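Local atomic coordinates of L-glyceraldehyde 3-phosphate reductase (Clostridium beijerinckii, PDB entry 6HG6), a protein that binds NADPH and probably uses it to reduce aldehydes such as furfural and methylglyoxal, as an aldo-keto reductase with a TIM-barrel fold. Residues Lys260-Leu272 with Asp319-Asn331. Residues are numbered along the deposited sequence; the frame is centred on the assembly and turned at random.
Sequences KLEQIRRLNNIAL and DEELMMIDEISAN
Segment 260-272 of helix 258-273 and helix 319-329 of this aldo-keto reductase TIM barrel run antiparallel (170°) with axes 9.8 Å apart, and Ile270 and Ile328 interlock between them as reciprocal knobs into holes. The contact joins the C-terminal helix to a helix that lies, in sequence, between the seventh and eighth barrel strands. Ile270 and Ile328 meet end on through their delta methyls, CD1 of Ile270 standing 3.5 Å from CD1 of Ile328. In both, CG1 lies anti to the carbonyl carbon and the chain continues extended to CD1, which brings the two methyls together. Ile270 fits among Glu321, Met324, Ile325 and Ile328; Ile328 fits among Gln263, Arg266, Leu267 and Ile270. The beta branch gives Ile328 a second contact, CG2 lying 3.7 Å from CG of Leu267, which runs alongside it the other way and also packs on Leu278 of helix 278-286.

Arg266 suits the exposed edge of the interface, where its aliphatic CB packs 3.6 Å from Ile328 CD1. Its long chain, turning at the third torsion, brings NH1 into a salt bridge with Glu327 OE2, whose hydrogen bond is long and weak (3.5 Å). Glu321, whose OE1 pairs with Arg274, spends its other oxygen on a bridge between the helices: one water donates to both Glu321 OE2 and Ile270 O, 2.8 Å from each.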
# COMPACT_ATOMS: atom_id res chain seq x y z
N LYS A 260 -3.14 -1.50 26.63
CA LYS A 260 -2.62 -1.73 25.26
C LYS A 260 -1.58 -2.85 25.30
O LYS A 260 -1.65 -3.73 24.43
CB LYS A 260 -1.99 -0.44 24.70
CG LYS A 260 -1.28 -0.58 23.36
CD LYS A 260 -2.17 -1.08 22.24
CE LYS A 260 -3.39 -0.23 21.99
NZ LYS A 260 -4.24 -0.79 20.91
N LEU A 261 -0.64 -2.81 26.24
CA LEU A 261 0.45 -3.82 26.38
C LEU A 261 -0.16 -5.23 26.61
O LEU A 261 0.49 -6.29 26.24
CB LEU A 261 1.41 -3.44 27.51
CG LEU A 261 2.70 -2.71 27.11
CD1 LEU A 261 2.41 -1.47 26.29
CD2 LEU A 261 3.52 -2.37 28.35
N GLU A 262 -1.33 -5.25 27.34
CA GLU A 262 -2.10 -6.49 27.63
C GLU A 262 -2.72 -7.04 26.34
O GLU A 262 -2.68 -8.26 26.13
CB GLU A 262 -3.22 -6.22 28.64
CG GLU A 262 -4.07 -7.45 28.97
CD GLU A 262 -3.33 -8.55 29.74
OE1 GLU A 262 -2.01 -8.37 29.84
OE2 GLU A 262 -4.05 -9.64 30.13
N GLN A 263 -3.31 -6.16 25.52
CA GLN A 263 -3.88 -6.56 24.20
C GLN A 263 -2.78 -7.20 23.34
O GLN A 263 -3.07 -8.25 22.61
CB GLN A 263 -4.47 -5.36 23.46
CG GLN A 263 -5.71 -4.76 24.11
CD GLN A 263 -6.19 -3.58 23.31
OE1 GLN A 263 -5.39 -2.80 22.79
NE2 GLN A 263 -7.49 -3.46 23.16
N ILE A 264 -1.59 -6.58 23.38
CA ILE A 264 -0.41 -6.99 22.57
C ILE A 264 0.12 -8.32 23.09
O ILE A 264 0.49 -9.17 22.27
CB ILE A 264 0.67 -5.90 22.57
CG1 ILE A 264 0.19 -4.64 21.85
CG2 ILE A 264 1.96 -6.41 21.97
CD1 ILE A 264 1.12 -3.44 21.98
N ARG A 265 0.13 -8.49 24.41
CA ARG A 265 0.63 -9.74 25.03
C ARG A 265 -0.28 -10.92 24.57
O ARG A 265 0.29 -12.03 24.36
CB ARG A 265 0.65 -9.64 26.56
CG ARG A 265 1.20 -10.89 27.23
CD ARG A 265 1.04 -10.82 28.74
NE ARG A 265 -0.36 -10.99 29.16
CZ ARG A 265 -0.99 -12.16 29.26
NH1 ARG A 265 -0.37 -13.29 28.93
NH2 ARG A 265 -2.27 -12.20 29.65
N ARG A 266 -1.61 -10.71 24.67
CA ARG A 266 -2.61 -11.77 24.35
C ARG A 266 -2.62 -12.06 22.84
O ARG A 266 -2.80 -13.22 22.48
CB ARG A 266 -4.02 -11.37 24.80
CG ARG A 266 -4.20 -11.25 26.30
CD ARG A 266 -5.58 -10.68 26.57
NE ARG A 266 -6.56 -11.65 27.02
CZ ARG A 266 -7.89 -11.55 26.94
NH1 ARG A 266 -8.48 -10.52 26.35
NH2 ARG A 266 -8.64 -12.51 27.47
N LEU A 267 -2.44 -11.05 21.98
CA LEU A 267 -2.42 -11.28 20.50
C LEU A 267 -1.16 -12.09 20.13
O LEU A 267 -1.21 -13.10 19.37
CB LEU A 267 -2.46 -9.95 19.72
CG LEU A 267 -3.78 -9.20 19.80
CD1 LEU A 267 -3.62 -7.81 19.22
CD2 LEU A 267 -4.90 -9.95 19.10
N ASN A 268 -0.05 -11.72 20.84
CA ASN A 268 1.25 -12.38 20.57
C ASN A 268 1.16 -13.86 20.97
O ASN A 268 1.84 -14.68 20.34
CB ASN A 268 2.39 -11.68 21.31
CG ASN A 268 3.73 -12.31 20.99
OD1 ASN A 268 4.15 -12.29 19.85
ND2 ASN A 268 4.38 -12.83 22.01
N ASN A 269 0.35 -14.18 22.00
CA ASN A 269 0.15 -15.60 22.41
C ASN A 269 -0.59 -16.35 21.29
O ASN A 269 -0.25 -17.57 21.05
CB ASN A 269 -0.55 -15.70 23.78
CG ASN A 269 0.40 -15.38 24.92
OD1 ASN A 269 1.81 -15.63 24.68
ND2 ASN A 269 -0.38 -14.93 26.23
N ILE A 270 -1.58 -15.70 20.66
CA ILE A 270 -2.31 -16.33 19.52
C ILE A 270 -1.31 -16.56 18.37
O ILE A 270 -1.32 -17.68 17.73
CB ILE A 270 -3.52 -15.48 19.11
CG1 ILE A 270 -4.49 -15.36 20.28
CG2 ILE A 270 -4.17 -16.05 17.88
CD1 ILE A 270 -5.57 -14.34 20.08
N ALA A 271 -0.41 -15.59 18.14
CA ALA A 271 0.61 -15.69 17.08
C ALA A 271 1.56 -16.85 17.39
O ALA A 271 1.76 -17.70 16.50
CB ALA A 271 1.32 -14.37 16.90
N LEU A 272 2.09 -16.95 18.61
CA LEU A 272 3.06 -18.02 18.96
C LEU A 272 2.44 -19.42 18.68
O LEU A 272 3.17 -20.32 17.96
CB LEU A 272 3.48 -17.94 20.45
CG LEU A 272 4.36 -16.76 20.87
CD1 LEU A 272 4.72 -16.84 22.34
CD2 LEU A 272 5.64 -16.69 20.05
N ASP A 319 -12.25 -20.10 13.46
CA ASP A 319 -13.32 -19.19 13.98
C ASP A 319 -12.93 -18.81 15.43
O ASP A 319 -13.12 -17.63 15.81
CB ASP A 319 -14.71 -19.83 13.83
CG ASP A 319 -15.18 -19.99 12.37
OD1 ASP A 319 -14.75 -19.20 11.53
OD2 ASP A 319 -15.96 -20.93 12.10
N GLU A 320 -12.20 -19.69 16.12
CA GLU A 320 -11.77 -19.41 17.53
C GLU A 320 -10.68 -18.28 17.55
O GLU A 320 -10.74 -17.38 18.59
CB GLU A 320 -11.20 -20.63 18.23
CG GLU A 320 -10.84 -20.35 19.68
CD GLU A 320 -10.42 -21.60 20.43
OE1 GLU A 320 -9.59 -22.31 19.83
OE2 GLU A 320 -10.94 -21.89 21.57
N GLU A 321 -9.68 -18.42 16.62
CA GLU A 321 -8.60 -17.40 16.60
C GLU A 321 -9.24 -16.05 16.35
O GLU A 321 -8.84 -15.07 17.00
CB GLU A 321 -7.54 -17.69 15.55
CG GLU A 321 -6.64 -18.84 15.91
CD GLU A 321 -5.72 -19.34 14.80
OE1 GLU A 321 -6.08 -19.23 13.65
OE2 GLU A 321 -4.67 -19.88 15.12
N LEU A 322 -10.14 -15.99 15.36
CA LEU A 322 -10.79 -14.75 14.92
C LEU A 322 -11.64 -14.14 16.04
O LEU A 322 -11.51 -12.94 16.24
CB LEU A 322 -11.63 -15.02 13.68
CG LEU A 322 -10.84 -15.34 12.40
CD1 LEU A 322 -11.76 -15.28 11.20
CD2 LEU A 322 -9.64 -14.42 12.22
N MET A 323 -12.48 -14.91 16.73
CA MET A 323 -13.33 -14.31 17.78
C MET A 323 -12.44 -13.84 18.95
O MET A 323 -12.84 -12.82 19.64
CB MET A 323 -14.38 -15.30 18.29
CG MET A 323 -13.82 -16.23 19.28
SD MET A 323 -14.32 -15.97 20.99
CE MET A 323 -14.83 -14.26 21.02
N MET A 324 -11.27 -14.50 19.15
CA MET A 324 -10.34 -14.08 20.23
C MET A 324 -9.66 -12.76 19.84
O MET A 324 -9.55 -11.85 20.67
CB MET A 324 -9.28 -15.15 20.49
CG MET A 324 -9.88 -16.33 21.22
SD MET A 324 -8.44 -17.67 21.18
CE MET A 324 -7.67 -16.81 22.82
N ILE A 325 -9.22 -12.68 18.59
CA ILE A 325 -8.52 -11.47 18.08
C ILE A 325 -9.49 -10.26 18.14
O ILE A 325 -9.06 -9.09 18.34
CB ILE A 325 -7.99 -11.69 16.67
CG1 ILE A 325 -6.79 -12.64 16.70
CG2 ILE A 325 -7.64 -10.36 16.06
CD1 ILE A 325 -6.38 -13.15 15.34
N ASP A 326 -10.74 -10.51 17.76
CA ASP A 326 -11.78 -9.45 17.84
C ASP A 326 -12.06 -9.06 19.31
O ASP A 326 -12.06 -7.85 19.63
CB ASP A 326 -13.08 -9.91 17.19
CG ASP A 326 -13.01 -9.86 15.67
OD1 ASP A 326 -11.94 -9.35 15.09
OD2 ASP A 326 -14.02 -10.29 15.06
N GLU A 327 -12.24 -10.02 20.19
CA GLU A 327 -12.58 -9.65 21.58
C GLU A 327 -11.40 -8.87 22.20
O GLU A 327 -11.68 -7.88 23.02
CB GLU A 327 -13.04 -10.90 22.35
CG GLU A 327 -13.69 -10.56 23.67
CD GLU A 327 -12.73 -10.32 24.82
OE1 GLU A 327 -13.23 -9.95 25.95
OE2 GLU A 327 -11.50 -10.58 24.62
N ILE A 328 -10.15 -9.28 21.85
CA ILE A 328 -8.90 -8.71 22.43
C ILE A 328 -8.66 -7.30 21.88
O ILE A 328 -8.26 -6.43 22.66
CB ILE A 328 -7.67 -9.61 22.16
CG1 ILE A 328 -7.70 -10.94 22.92
CG2 ILE A 328 -6.39 -8.86 22.47
CD1 ILE A 328 -6.64 -11.93 22.43
N SER A 329 -8.89 -7.11 20.58
CA SER A 329 -8.67 -5.84 19.84
C SER A 329 -9.78 -4.83 20.14
O SER A 329 -9.55 -3.64 19.91
CB SER A 329 -8.61 -6.09 18.36
OG SER A 329 -7.53 -6.95 18.07
N ALA A 330 -10.93 -5.30 20.60
CA ALA A 330 -12.10 -4.45 20.92
C ALA A 330 -11.70 -3.47 22.03
O ALA A 330 -11.16 -3.95 23.05
CB ALA A 330 -13.27 -5.29 21.37
N ASN A 331 -11.90 -2.16 21.82
CA ASN A 331 -11.62 -1.10 22.84
C ASN A 331 -12.45 -1.40 24.10
O ASN A 331 -12.03 -2.05 25.07
CB ASN A 331 -11.94 0.31 22.32
CG ASN A 331 -11.21 0.65 21.04
OD1 ASN A 331 -10.56 -0.21 20.45
ND2 ASN A 331 -11.32 1.89 20.60
OXT ASN A 331 -13.61 -0.98 24.19
O HOH W 1 -3.48 -19.38 17.63